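PDB 5FP1: probable TonB-dependent siderophore receptor PiuA from Acinetobacter baumannii, which probably binds iron-chelating siderophores, possibly ferric enterobactin, at the outer membrane in the first step of iron uptake. Local coordinates for residues A[588-593]-A[622-627]. Numbering follows the deposited sequence.
Sequences YTYLDS and PKQAAT. With C8E ((hydroxyethyloxy)tri(ethyloxy)octane), chain I.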
loop_
_atom_site.group_PDB
_atom_site.type_symbol
_atom_site.label_atom_id
_atom_site.label_comp_id
_atom_site.label_asym_id
_atom_site.label_seq_id
_atom_site.Cartn_x
_atom_site.Cartn_y
_atom_site.Cartn_z
ATOM N N TYR A 588 1.359 -18.561 3.128
ATOM C CA TYR A 588 2.167 -18.637 4.318
ATOM C C TYR A 588 3.494 -17.958 4.067
ATOM O O TYR A 588 4.028 -17.999 2.947
ATOM C CB TYR A 588 2.406 -20.107 4.721
ATOM C CG TYR A 588 3.449 -20.241 5.783
ATOM C CD1 TYR A 588 3.129 -20.069 7.119
ATOM C CD2 TYR A 588 4.765 -20.502 5.459
ATOM C CE1 TYR A 588 4.092 -20.158 8.096
ATOM C CE2 TYR A 588 5.728 -20.583 6.432
ATOM C CZ TYR A 588 5.384 -20.426 7.742
ATOM O OH TYR A 588 6.359 -20.488 8.706
ATOM N N THR A 589 4.076 -17.374 5.105
ATOM C CA THR A 589 5.415 -16.810 4.951
ATOM C C THR A 589 6.205 -16.887 6.235
ATOM O O THR A 589 5.648 -16.742 7.324
ATOM C CB THR A 589 5.366 -15.346 4.398
ATOM O OG1 THR A 589 6.690 -14.911 4.049
ATOM C CG2 THR A 589 4.751 -14.375 5.400
ATOM N N TYR A 590 7.492 -17.177 6.087
ATOM C CA TYR A 590 8.452 -17.121 7.160
ATOM C C TYR A 590 9.508 -16.091 6.782
ATOM O O TYR A 590 10.069 -16.129 5.685
ATOM C CB TYR A 590 9.091 -18.505 7.394
ATOM C CG TYR A 590 9.948 -18.520 8.622
ATOM C CD1 TYR A 590 11.235 -18.023 8.602
ATOM C CD2 TYR A 590 9.448 -18.992 9.829
ATOM C CE1 TYR A 590 12.003 -17.989 9.757
ATOM C CE2 TYR A 590 10.204 -18.969 10.969
ATOM C CZ TYR A 590 11.482 -18.474 10.928
ATOM O OH TYR A 590 12.225 -18.471 12.084
ATOM N N LEU A 591 9.751 -15.131 7.669
ATOM C CA LEU A 591 10.632 -14.029 7.348
ATOM C C LEU A 591 11.628 -13.800 8.463
ATOM O O LEU A 591 11.292 -13.262 9.524
ATOM C CB LEU A 591 9.825 -12.742 7.103
ATOM C CG LEU A 591 8.803 -12.798 5.983
ATOM C CD1 LEU A 591 7.853 -11.606 6.049
ATOM C CD2 LEU A 591 9.517 -12.814 4.654
ATOM N N ASP A 592 12.863 -14.192 8.209
ATOM C CA ASP A 592 13.939 -14.032 9.155
ATOM C C ASP A 592 14.707 -12.745 8.828
ATOM O O ASP A 592 15.586 -12.716 7.959
ATOM C CB ASP A 592 14.842 -15.265 9.110
ATOM C CG ASP A 592 15.974 -15.202 10.108
ATOM O OD1 ASP A 592 15.900 -14.442 11.085
ATOM O OD2 ASP A 592 16.975 -15.891 9.876
ATOM N N SER A 593 14.330 -11.659 9.508
ATOM C CA SER A 593 14.851 -10.339 9.183
ATOM C C SER A 593 15.969 -9.975 10.127
ATOM O O SER A 593 15.975 -10.386 11.262
ATOM C CB SER A 593 13.727 -9.269 9.244
ATOM O OG SER A 593 13.173 -9.146 10.549
ATOM N N PRO A 622 6.786 -9.512 10.558
ATOM C CA PRO A 622 6.606 -10.653 11.438
ATOM C C PRO A 622 7.479 -11.812 11.009
ATOM O O PRO A 622 7.740 -11.990 9.812
ATOM C CB PRO A 622 5.150 -11.022 11.229
ATOM C CG PRO A 622 4.898 -10.658 9.773
ATOM C CD PRO A 622 5.750 -9.440 9.521
ATOM N N LYS A 623 7.910 -12.619 11.971
ATOM C CA LYS A 623 8.702 -13.798 11.637
ATOM C C LYS A 623 7.888 -14.818 10.840
ATOM O O LYS A 623 8.435 -15.537 9.995
ATOM C CB LYS A 623 9.227 -14.453 12.912
ATOM C CG LYS A 623 10.492 -15.258 12.702
ATOM C CD LYS A 623 11.232 -15.464 14.013
ATOM C CE LYS A 623 11.837 -14.170 14.521
ATOM N NZ LYS A 623 12.154 -14.277 15.973
ATOM N N GLN A 624 6.601 -14.909 11.157
ATOM C CA GLN A 624 5.665 -15.798 10.451
ATOM C C GLN A 624 4.354 -15.081 10.257
ATOM O O GLN A 624 3.956 -14.284 11.114
ATOM C CB GLN A 624 5.361 -17.068 11.260
ATOM C CG GLN A 624 6.532 -17.998 11.435
ATOM C CD GLN A 624 6.080 -19.346 11.953
ATOM O OE1 GLN A 624 5.697 -20.221 11.182
ATOM N NE2 GLN A 624 6.095 -19.505 13.270
ATOM N N ALA A 625 3.674 -15.400 9.162
ATOM C CA ALA A 625 2.314 -14.968 8.931
ATOM C C ALA A 625 1.594 -15.927 7.962
ATOM O O ALA A 625 2.239 -16.613 7.167
ATOM C CB ALA A 625 2.310 -13.542 8.394
ATOM N N ALA A 626 0.268 -15.967 8.019
ATOM C CA ALA A 626 -0.501 -16.848 7.135
ATOM C C ALA A 626 -1.911 -16.354 6.970
ATOM O O ALA A 626 -2.459 -15.728 7.877
ATOM C CB ALA A 626 -0.510 -18.277 7.669
ATOM N N THR A 627 -2.498 -16.597 5.797
ATOM C CA THR A 627 -3.874 -16.240 5.572
ATOM C C THR A 627 -4.560 -17.374 4.825
ATOM O O THR A 627 -3.939 -18.140 4.048
ATOM C CB THR A 627 -4.074 -14.944 4.763
ATOM O OG1 THR A 627 -3.652 -15.149 3.415
ATOM C CG2 THR A 627 -3.292 -13.728 5.372
HETATM C C1 C8E I . -0.501 -22.293 8.089
HETATM C C2 C8E I . 0.066 -22.681 9.440
HETATM C C3 C8E I . 0.149 -21.501 10.404
HETATM C C4 C8E I . 1.513 -21.478 11.088
HETATM C C5 C8E I . 1.487 -20.768 12.439
HETATM C C6 C8E I . 2.428 -21.488 13.398
HETATM C C7 C8E I . 2.684 -20.703 14.677
HETATM C C8 C8E I . 3.945 -21.226 15.357
HETATM O O9 C8E I . 4.363 -20.296 16.350
#
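T589 and A625 form the hydrogen-bonded pair at the middle of this antiparallel contact, exchanging T589 N to A625 O (2.9 Å) and A625 N to T589 O (3.0 Å). Two residues farther along, L591 N donates to K623 O at 2.7 Å; this bond is straight at the hydrogen (168°), yet the donor sits above the carbonyl plane. The same K623 O lies over one face of the Y590 ring.

Y588, Y590, Q624 and A626 share the face that meets the detergent. Both tyrosines hold CG anti to the backbone N, which lays their rings across toward the second strand. Y588 OH donates to Q624 OE1 (2.6 Å); OE1 sits at the edge of the Y588 ring, in its plane, while the amide itself is turned 80° from the ring. Q624 CG touches Y590 CD2 at 3.5 Å, and the aliphatic part of K623 runs alongside Y590, its CG near CZ and OH. A626 CB makes an apolar contact with Y588 CD1. The C8E octyl tail passes A626 CB, and its C8 comes 3.5 Å from Q624 NE2.

On the other face T589 CG2 packs on A625 CB (4.0 Å), while T589 OG1 is hydrogen-bonded to F570 O of the preceding strand. T627 OG1 reaches T66 O in the plug domain, marking this face as lumenal. Neighbouring antiparallel strands with detergent outside and plug inside are the wall of a TonB-dependent receptor β-barrel.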